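Local atomic coordinates of glucuronan lyase A (Trichoderma reesei, PDB entry 2ZZJ), a protein that probably cleaves beta-1,4-glucuronan within the chain by a lyase mechanism and binds a calcium ion. Residues R96-T110 / R122-R135. Numbering follows the deposited sequence.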
ATOM      1  N   ARG A  96      -7.572  -5.574 -14.967  1.00 29.45           N
ATOM      2  CA  ARG A  96      -7.266  -6.629 -15.896  1.00 30.17           C
ATOM      3  C   ARG A  96      -8.561  -7.031 -16.623  1.00 31.25           C
ATOM      4  O   ARG A  96      -9.018  -8.176 -16.464  1.00 30.57           O
ATOM      5  CB  ARG A  96      -6.709  -7.813 -15.122  1.00 30.48           C
ATOM      6  CG  ARG A  96      -5.368  -7.549 -14.502  1.00 29.58           C
ATOM      7  CD  ARG A  96      -4.995  -8.598 -13.517  1.00 28.43           C
ATOM      8  NE  ARG A  96      -4.532  -9.847 -14.118  1.00 29.06           N
ATOM      9  CZ  ARG A  96      -5.132 -11.025 -13.937  1.00 29.52           C
ATOM     10  NH1 ARG A  96      -6.223 -11.104 -13.176  1.00 27.18           N
ATOM     11  NH2 ARG A  96      -4.624 -12.130 -14.495  1.00 26.49           N
ATOM     12  N   PRO A  97      -9.128  -6.110 -17.441  1.00 32.31           N
ATOM     13  CA  PRO A  97     -10.493  -6.279 -17.984  1.00 33.28           C
ATOM     14  C   PRO A  97     -10.561  -7.498 -18.912  1.00 33.58           C
ATOM     15  O   PRO A  97      -9.710  -7.645 -19.808  1.00 33.56           O
ATOM     16  CB  PRO A  97     -10.746  -4.984 -18.762  1.00 33.44           C
ATOM     17  CG  PRO A  97      -9.616  -4.041 -18.396  1.00 32.57           C
ATOM     18  CD  PRO A  97      -8.472  -4.905 -17.984  1.00 33.06           C
ATOM     19  N   GLY A  98     -11.536  -8.376 -18.643  1.00 34.03           N
ATOM     20  CA  GLY A  98     -11.696  -9.642 -19.348  1.00 33.33           C
ATOM     21  C   GLY A  98     -11.037 -10.841 -18.686  1.00 34.26           C
ATOM     22  O   GLY A  98     -11.086 -11.950 -19.240  1.00 33.92           O
ATOM     23  N   ALA A  99     -10.409 -10.650 -17.518  1.00 33.06           N
ATOM     24  CA  ALA A  99      -9.780 -11.788 -16.813  1.00 33.67           C
ATOM     25  C   ALA A  99     -10.858 -12.783 -16.369  1.00 33.28           C
ATOM     26  O   ALA A  99     -10.680 -14.018 -16.448  1.00 33.96           O
ATOM     27  CB  ALA A  99      -8.946 -11.315 -15.599  1.00 32.63           C
ATOM     28  N   GLY A 100     -11.964 -12.230 -15.882  1.00 33.34           N
ATOM     29  CA  GLY A 100     -13.169 -12.999 -15.628  1.00 34.05           C
ATOM     30  C   GLY A 100     -13.193 -13.761 -14.321  1.00 35.05           C
ATOM     31  O   GLY A 100     -14.082 -14.609 -14.117  1.00 35.09           O
ATOM     32  N   CYS A 101     -12.206 -13.485 -13.456  1.00 35.40           N
ATOM     33  CA  CYS A 101     -12.146 -14.047 -12.114  1.00 36.34           C
ATOM     34  C   CYS A 101     -12.673 -13.071 -11.062  1.00 37.21           C
ATOM     35  O   CYS A 101     -12.465 -11.863 -11.161  1.00 37.20           O
ATOM     36  CB  CYS A 101     -10.720 -14.449 -11.775  1.00 36.12           C
ATOM     37  SG  CYS A 101     -10.049 -15.645 -12.954  1.00 35.52           S
ATOM     38  N   GLY A 102     -13.370 -13.607 -10.061  1.00 38.82           N
ATOM     39  CA  GLY A 102     -13.961 -12.786  -8.992  1.00 40.13           C
ATOM     40  C   GLY A 102     -14.991 -11.768  -9.454  1.00 40.80           C
ATOM     41  O   GLY A 102     -15.441 -11.791 -10.605  1.00 41.73           O
ATOM     42  N   GLY A 103     -15.356 -10.861  -8.552  1.00 41.15           N
ATOM     43  CA  GLY A 103     -16.480  -9.947  -8.754  1.00 41.09           C
ATOM     44  C   GLY A 103     -16.268  -8.764  -9.677  1.00 41.13           C
ATOM     45  O   GLY A 103     -17.238  -8.153 -10.130  1.00 41.94           O
ATOM     46  N   ASP A 104     -15.008  -8.402  -9.921  1.00 40.13           N
ATOM     47  CA  ASP A 104     -14.664  -7.461 -11.001  1.00 38.81           C
ATOM     48  C   ASP A 104     -13.264  -7.784 -11.500  1.00 37.07           C
ATOM     49  O   ASP A 104     -12.706  -8.832 -11.147  1.00 37.32           O
ATOM     50  CB  ASP A 104     -14.806  -5.996 -10.580  1.00 38.92           C
ATOM     51  CG  ASP A 104     -13.799  -5.584  -9.514  1.00 40.34           C
ATOM     52  OD1 ASP A 104     -12.746  -6.251  -9.370  1.00 40.14           O
ATOM     53  OD2 ASP A 104     -14.063  -4.570  -8.833  1.00 41.26           O
ATOM     54  N   ASP A 105     -12.693  -6.917 -12.329  1.00 34.74           N
ATOM     55  CA  ASP A 105     -11.418  -7.282 -12.940  1.00 32.94           C
ATOM     56  C   ASP A 105     -10.222  -6.573 -12.321  1.00 31.54           C
ATOM     57  O   ASP A 105      -9.093  -6.768 -12.781  1.00 30.46           O
ATOM     58  CB  ASP A 105     -11.437  -7.118 -14.472  1.00 32.86           C
ATOM     59  CG  ASP A 105     -12.161  -8.273 -15.196  1.00 34.59           C
ATOM     60  OD1 ASP A 105     -12.893  -7.953 -16.159  1.00 36.43           O
ATOM     61  OD2 ASP A 105     -11.989  -9.472 -14.836  1.00 30.91           O
ATOM     62  N   TRP A 106     -10.476  -5.785 -11.278  1.00 29.87           N
ATOM     63  CA  TRP A 106      -9.392  -5.165 -10.502  1.00 29.76           C
ATOM     64  C   TRP A 106      -8.830  -6.202  -9.570  1.00 28.56           C
ATOM     65  O   TRP A 106      -9.592  -6.838  -8.835  1.00 28.66           O
ATOM     66  CB  TRP A 106      -9.918  -4.009  -9.678  1.00 30.18           C
ATOM     67  CG  TRP A 106     -10.255  -2.834 -10.475  1.00 31.60           C
ATOM     68  CD1 TRP A 106     -11.468  -2.547 -11.042  1.00 33.15           C
ATOM     69  CD2 TRP A 106      -9.380  -1.758 -10.831  1.00 33.58           C
ATOM     70  NE1 TRP A 106     -11.401  -1.355 -11.732  1.00 33.86           N
ATOM     71  CE2 TRP A 106     -10.132  -0.846 -11.612  1.00 33.60           C
ATOM     72  CE3 TRP A 106      -8.024  -1.477 -10.576  1.00 33.35           C
ATOM     73  CZ2 TRP A 106      -9.580   0.333 -12.129  1.00 33.59           C
ATOM     74  CZ3 TRP A 106      -7.482  -0.307 -11.080  1.00 32.46           C
ATOM     75  CH2 TRP A 106      -8.259   0.586 -11.853  1.00 33.12           C
ATOM     76  N   MET A 107      -7.516  -6.400  -9.607  1.00 26.34           N
ATOM     77  CA  MET A 107      -6.875  -7.329  -8.701  1.00 24.81           C
ATOM     78  C   MET A 107      -5.728  -6.643  -7.982  1.00 23.55           C
ATOM     79  O   MET A 107      -4.719  -6.306  -8.616  1.00 21.72           O
ATOM     80  CB  MET A 107      -6.324  -8.548  -9.429  1.00 24.51           C
ATOM     81  CG  MET A 107      -6.051  -9.698  -8.528  1.00 24.30           C
ATOM     82  SD  MET A 107      -4.765 -10.776  -9.083  1.00 28.18           S
ATOM     83  CE  MET A 107      -3.270  -9.857  -8.652  1.00 27.93           C
ATOM     84  N   PRO A 108      -5.878  -6.427  -6.666  1.00 22.15           N
ATOM     85  CA  PRO A 108      -4.670  -6.013  -5.927  1.00 20.87           C
ATOM     86  C   PRO A 108      -3.709  -7.169  -5.803  1.00 20.34           C
ATOM     87  O   PRO A 108      -4.129  -8.324  -5.583  1.00 19.60           O
ATOM     88  CB  PRO A 108      -5.202  -5.625  -4.534  1.00 21.03           C
ATOM     89  CG  PRO A 108      -6.554  -6.354  -4.387  1.00 21.40           C
ATOM     90  CD  PRO A 108      -7.088  -6.513  -5.819  1.00 22.86           C
ATOM     91  N   SER A 109      -2.420  -6.889  -5.924  1.00 18.41           N
ATOM     92  CA  SER A 109      -1.433  -7.915  -5.643  1.00 18.83           C
ATOM     93  C   SER A 109      -0.841  -7.712  -4.252  1.00 18.46           C
ATOM     94  O   SER A 109      -1.432  -8.116  -3.226  1.00 18.38           O
ATOM     95  CB  SER A 109      -0.347  -7.968  -6.733  1.00 18.80           C
ATOM     96  OG  SER A 109       0.296  -6.715  -6.952  1.00 19.88           O
ATOM     97  N   THR A 110       0.337  -7.106  -4.208  1.00 17.28           N
ATOM     98  CA  THR A 110       0.955  -6.848  -2.922  1.00 16.51           C
ATOM     99  C   THR A 110       0.195  -5.706  -2.240  1.00 16.13           C
ATOM    100  O   THR A 110      -0.178  -4.712  -2.883  1.00 15.08           O
ATOM    101  CB  THR A 110       2.471  -6.574  -3.049  1.00 16.43           C
ATOM    102  OG1 THR A 110       3.181  -7.834  -3.147  1.00 16.86           O
ATOM    103  CG2 THR A 110       3.019  -5.820  -1.854  1.00 15.88           C
ATOM    104  N   ARG A 122       1.732  -8.872   1.880  1.00 17.89           N
ATOM    105  CA  ARG A 122       1.453 -10.118   1.166  1.00 18.99           C
ATOM    106  C   ARG A 122       1.942  -9.980  -0.242  1.00 20.38           C
ATOM    107  O   ARG A 122       2.240  -8.878  -0.680  1.00 19.67           O
ATOM    108  CB  ARG A 122      -0.055 -10.350   1.120  1.00 18.80           C
ATOM    109  CG  ARG A 122      -0.778  -9.386   0.244  1.00 18.24           C
ATOM    110  CD  ARG A 122      -2.283  -9.561   0.290  1.00 18.72           C
ATOM    111  NE  ARG A 122      -2.849  -9.234  -1.005  1.00 17.93           N
ATOM    112  CZ  ARG A 122      -4.099  -9.505  -1.373  1.00 22.96           C
ATOM    113  NH1 ARG A 122      -4.526  -9.166  -2.578  1.00 20.77           N
ATOM    114  NH2 ARG A 122      -4.934 -10.124  -0.533  1.00 22.25           N
ATOM    115  N   TYR A 123       2.053 -11.102  -0.952  1.00 20.22           N
ATOM    116  CA  TYR A 123       2.156 -11.067  -2.390  1.00 22.73           C
ATOM    117  C   TYR A 123       1.209 -12.141  -2.914  1.00 23.85           C
ATOM    118  O   TYR A 123       0.766 -13.018  -2.145  1.00 23.51           O
ATOM    119  CB  TYR A 123       3.590 -11.304  -2.870  1.00 23.45           C
ATOM    120  CG  TYR A 123       4.275 -12.547  -2.313  1.00 23.03           C
ATOM    121  CD1 TYR A 123       4.196 -13.791  -2.975  1.00 26.22           C
ATOM    122  CD2 TYR A 123       5.000 -12.487  -1.147  1.00 23.06           C
ATOM    123  CE1 TYR A 123       4.838 -14.946  -2.455  1.00 26.19           C
ATOM    124  CE2 TYR A 123       5.640 -13.621  -0.618  1.00 24.44           C
ATOM    125  CZ  TYR A 123       5.554 -14.858  -1.283  1.00 26.93           C
ATOM    126  OH  TYR A 123       6.204 -15.978  -0.730  1.00 27.43           O
ATOM    127  N   VAL A 124       0.905 -12.046  -4.205  1.00 25.21           N
ATOM    128  CA  VAL A 124      -0.024 -12.940  -4.889  1.00 26.70           C
ATOM    129  C   VAL A 124       0.689 -13.593  -6.061  1.00 27.82           C
ATOM    130  O   VAL A 124       1.436 -12.940  -6.787  1.00 28.04           O
ATOM    131  CB  VAL A 124      -1.266 -12.145  -5.371  1.00 26.05           C
ATOM    132  CG1 VAL A 124      -2.248 -13.018  -6.097  1.00 28.84           C
ATOM    133  CG2 VAL A 124      -1.972 -11.525  -4.167  1.00 26.41           C
ATOM    134  N   ASN A 125       0.469 -14.893  -6.250  1.00 28.71           N
ATOM    135  CA  ASN A 125       0.968 -15.555  -7.450  1.00 29.96           C
ATOM    136  C   ASN A 125      -0.058 -16.578  -7.938  1.00 31.27           C
ATOM    137  O   ASN A 125      -1.020 -16.907  -7.231  1.00 30.93           O
ATOM    138  CB  ASN A 125       2.341 -16.202  -7.205  1.00 29.65           C
ATOM    139  CG  ASN A 125       2.308 -17.210  -6.086  1.00 30.54           C
ATOM    140  OD1 ASN A 125       1.361 -17.994  -5.980  1.00 33.98           O
ATOM    141  ND2 ASN A 125       3.341 -17.215  -5.245  1.00 31.48           N
ATOM    142  N   GLY A 126       0.161 -17.075  -9.146  1.00 32.52           N
ATOM    143  CA  GLY A 126      -0.836 -17.878  -9.818  1.00 34.00           C
ATOM    144  C   GLY A 126      -1.213 -17.193 -11.110  1.00 33.84           C
ATOM    145  O   GLY A 126      -0.415 -16.458 -11.675  1.00 34.60           O
ATOM    146  N   HIS A 127      -2.434 -17.451 -11.566  1.00 34.90           N
ATOM    147  CA  HIS A 127      -2.901 -17.133 -12.934  1.00 34.78           C
ATOM    148  C   HIS A 127      -4.137 -16.203 -12.919  1.00 33.98           C
ATOM    149  O   HIS A 127      -4.235 -15.264 -13.713  1.00 34.88           O
ATOM    150  CB  HIS A 127      -3.204 -18.430 -13.737  1.00 35.22           C
ATOM    151  CG  HIS A 127      -3.561 -18.178 -15.173  1.00 37.19           C
ATOM    152  ND1 HIS A 127      -2.672 -17.646 -16.085  1.00 38.98           N
ATOM    153  CD2 HIS A 127      -4.718 -18.373 -15.853  1.00 39.16           C
ATOM    154  CE1 HIS A 127      -3.260 -17.529 -17.262  1.00 39.82           C
ATOM    155  NE2 HIS A 127      -4.506 -17.952 -17.145  1.00 38.69           N
ATOM    156  N   TYR A 128      -5.075 -16.466 -12.022  1.00 33.52           N
ATOM    157  CA  TYR A 128      -6.265 -15.612 -11.869  1.00 32.99           C
ATOM    158  C   TYR A 128      -6.832 -15.107 -13.198  1.00 33.30           C
ATOM    159  O   TYR A 128      -7.152 -13.919 -13.356  1.00 32.23           O
ATOM    160  CB  TYR A 128      -5.950 -14.420 -10.959  1.00 32.12           C
ATOM    161  CG  TYR A 128      -7.143 -13.817 -10.237  1.00 31.49           C
ATOM    162  CD1 TYR A 128      -7.878 -14.568  -9.318  1.00 33.18           C
ATOM    163  CD2 TYR A 128      -7.518 -12.483 -10.439  1.00 30.96           C
ATOM    164  CE1 TYR A 128      -8.962 -14.008  -8.622  1.00 30.95           C
ATOM    165  CE2 TYR A 128      -8.592 -11.913  -9.739  1.00 30.20           C
ATOM    166  CZ  TYR A 128      -9.311 -12.691  -8.837  1.00 30.59           C
ATOM    167  OH  TYR A 128     -10.374 -12.152  -8.136  1.00 31.93           O
ATOM    168  N   ARG A 129      -6.955 -16.011 -14.167  1.00 34.03           N
ATOM    169  CA  ARG A 129      -7.558 -15.643 -15.449  1.00 34.78           C
ATOM    170  C   ARG A 129      -8.285 -16.863 -15.983  1.00 35.83           C
ATOM    171  O   ARG A 129      -7.723 -17.978 -15.964  1.00 35.57           O
ATOM    172  CB  ARG A 129      -6.487 -15.217 -16.456  1.00 34.49           C
ATOM    173  CG  ARG A 129      -7.037 -14.754 -17.786  1.00 33.57           C
ATOM    174  CD  ARG A 129      -5.938 -14.294 -18.714  1.00 34.22           C
ATOM    175  NE  ARG A 129      -5.230 -13.128 -18.190  1.00 32.17           N
ATOM    176  CZ  ARG A 129      -5.678 -11.881 -18.278  1.00 33.32           C
ATOM    177  NH1 ARG A 129      -6.841 -11.609 -18.863  1.00 30.18           N
ATOM    178  NH2 ARG A 129      -4.954 -10.896 -17.770  1.00 34.06           N
ATOM    179  N   GLN A 130      -9.525 -16.659 -16.433  1.00 36.26           N
ATOM    180  CA  GLN A 130     -10.297 -17.729 -17.100  1.00 37.76           C
ATOM    181  C   GLN A 130      -9.504 -18.307 -18.277  1.00 38.42           C
ATOM    182  O   GLN A 130      -8.909 -17.550 -19.053  1.00 38.80           O
ATOM    183  CB  GLN A 130     -11.655 -17.210 -17.586  1.00 37.57           C
ATOM    184  CG  GLN A 130     -12.618 -16.789 -16.462  1.00 37.42           C
ATOM    185  CD  GLN A 130     -13.121 -17.958 -15.619  1.00 38.57           C
ATOM    186  OE1 GLN A 130     -12.791 -19.128 -15.867  1.00 40.26           O
ATOM    187  NE2 GLN A 130     -13.930 -17.647 -14.619  1.00 37.74           N
ATOM    188  N   PRO A 131      -9.508 -19.651 -18.434  1.00 39.27           N
ATOM    189  CA  PRO A 131     -10.316 -20.667 -17.738  1.00 39.67           C
ATOM    190  C   PRO A 131      -9.663 -21.313 -16.496  1.00 40.41           C
ATOM    191  O   PRO A 131      -9.974 -22.480 -16.168  1.00 41.05           O
ATOM    192  CB  PRO A 131     -10.510 -21.730 -18.832  1.00 40.04           C
ATOM    193  CG  PRO A 131      -9.196 -21.673 -19.653  1.00 38.80           C
ATOM    194  CD  PRO A 131      -8.596 -20.271 -19.420  1.00 39.32           C
ATOM    195  N   ASN A 132      -8.781 -20.573 -15.809  1.00 40.28           N
ATOM    196  CA  ASN A 132      -8.154 -21.036 -14.559  1.00 39.49           C
ATOM    197  C   ASN A 132      -7.914 -19.876 -13.581  1.00 39.23           C
ATOM    198  O   ASN A 132      -6.896 -19.170 -13.682  1.00 38.56           O
ATOM    199  CB  ASN A 132      -6.832 -21.769 -14.855  1.00 39.71           C
ATOM    200  CG  ASN A 132      -6.106 -22.213 -13.596  1.00 39.24           C
ATOM    201  OD1 ASN A 132      -6.725 -22.497 -12.561  1.00 39.12           O
ATOM    202  ND2 ASN A 132      -4.773 -22.282 -13.678  1.00 42.11           N
ATOM    203  N   CYS A 133      -8.842 -19.685 -12.643  1.00 38.58           N
ATOM    204  CA  CYS A 133      -8.752 -18.583 -11.664  1.00 37.65           C
ATOM    205  C   CYS A 133      -7.903 -18.902 -10.455  1.00 37.76           C
ATOM    206  O   CYS A 133      -7.879 -18.137  -9.497  1.00 37.36           O
ATOM    207  CB  CYS A 133     -10.134 -18.141 -11.199  1.00 37.74           C
ATOM    208  SG  CYS A 133     -11.070 -17.379 -12.512  1.00 35.70           S
ATOM    209  N   GLY A 134      -7.197 -20.031 -10.524  1.00 37.99           N
ATOM    210  CA  GLY A 134      -6.222 -20.435  -9.515  1.00 38.69           C
ATOM    211  C   GLY A 134      -5.219 -19.328  -9.252  1.00 39.00           C
ATOM    212  O   GLY A 134      -4.519 -18.878 -10.166  1.00 39.07           O
ATOM    213  N   ARG A 135      -5.218 -18.856  -8.005  1.00 39.40           N
ATOM    214  CA  ARG A 135      -4.227 -17.894  -7.497  1.00 39.09           C
ATOM    215  C   ARG A 135      -3.977 -18.178  -6.017  1.00 38.54           C
ATOM    216  O   ARG A 135      -4.838 -18.729  -5.334  1.00 39.19           O
ATOM    217  CB  ARG A 135      -4.706 -16.452  -7.698  1.00 39.30           C
ATOM    218  CG  ARG A 135      -5.633 -15.944  -6.619  1.00 39.71           C
ATOM    219  CD  ARG A 135      -5.780 -14.429  -6.683  1.00 41.97           C
ATOM    220  NE  ARG A 135      -6.926 -13.993  -5.891  1.00 44.32           N
ATOM    221  CZ  ARG A 135      -7.121 -12.746  -5.472  1.00 47.87           C
ATOM    222  NH1 ARG A 135      -6.237 -11.794  -5.768  1.00 50.38           N
ATOM    223  NH2 ARG A 135      -8.197 -12.443  -4.751  1.00 48.40           N
TER
HETATM  224  O   HOH W   1      -9.905 -14.804 -19.416  1.00 36.91           O
HETATM  225  O   HOH W   2     -11.244  -9.857  -8.974  1.00 39.68           O
HETATM  226  O   HOH W   3       2.213  -9.594  -5.241  1.00 17.15           O
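Cys-101 sets its CB squarely over one face of the Tyr-128 ring, 3.6 Å from the centroid, a CH-pi contact that illustrates how a disulfide and an aromatic side chain can share the work of joining two loops. From there SG of Cys-101 runs on to SG of Cys-133, closing the disulfide at 2.1 Å with a chi3 of -86°, near the right angle such a bridge favours. The phenol reaches this place because CG of Tyr-128 lies anti to the backbone N (chi1 -155°). Met-107 crosses the same ring obliquely, its SD 3.5 Å from CD2 of Tyr-128 in a Met-aromatic contact, and a water meets the hydroxyl in the ring plane.

Arg-96 comes to the ring edge with NH1 and continues to the backbone: NH1 and NH2 both donate to Tyr-128 O, at 3.0 Å and 3.3 Å, from the same face of its carbonyl plane. Its NE forms a salt bridge with Asp-189, which also pairs with Arg-129, so the shared carboxylate probably eases the closeness of the two guanidinium groups. A leucine in place of Arg-96 would probably leave Tyr-128 O without both these donors and Asp-189 with one cation fewer. Beyond the arginines, Gln-130 N meets Ala-99 O at 2.9 Å, while NE2 of Gln-130 reaches Gly-100 O from above its carbonyl plane. At the other end, Arg-122 NE points almost straight at Ser-109 O (2.9 Å).

The whole is a disulfide-linked pair of loops flanking the antiparallel hairpin of strands 106-115 and 118-126, at one margin of a beta-jelly roll.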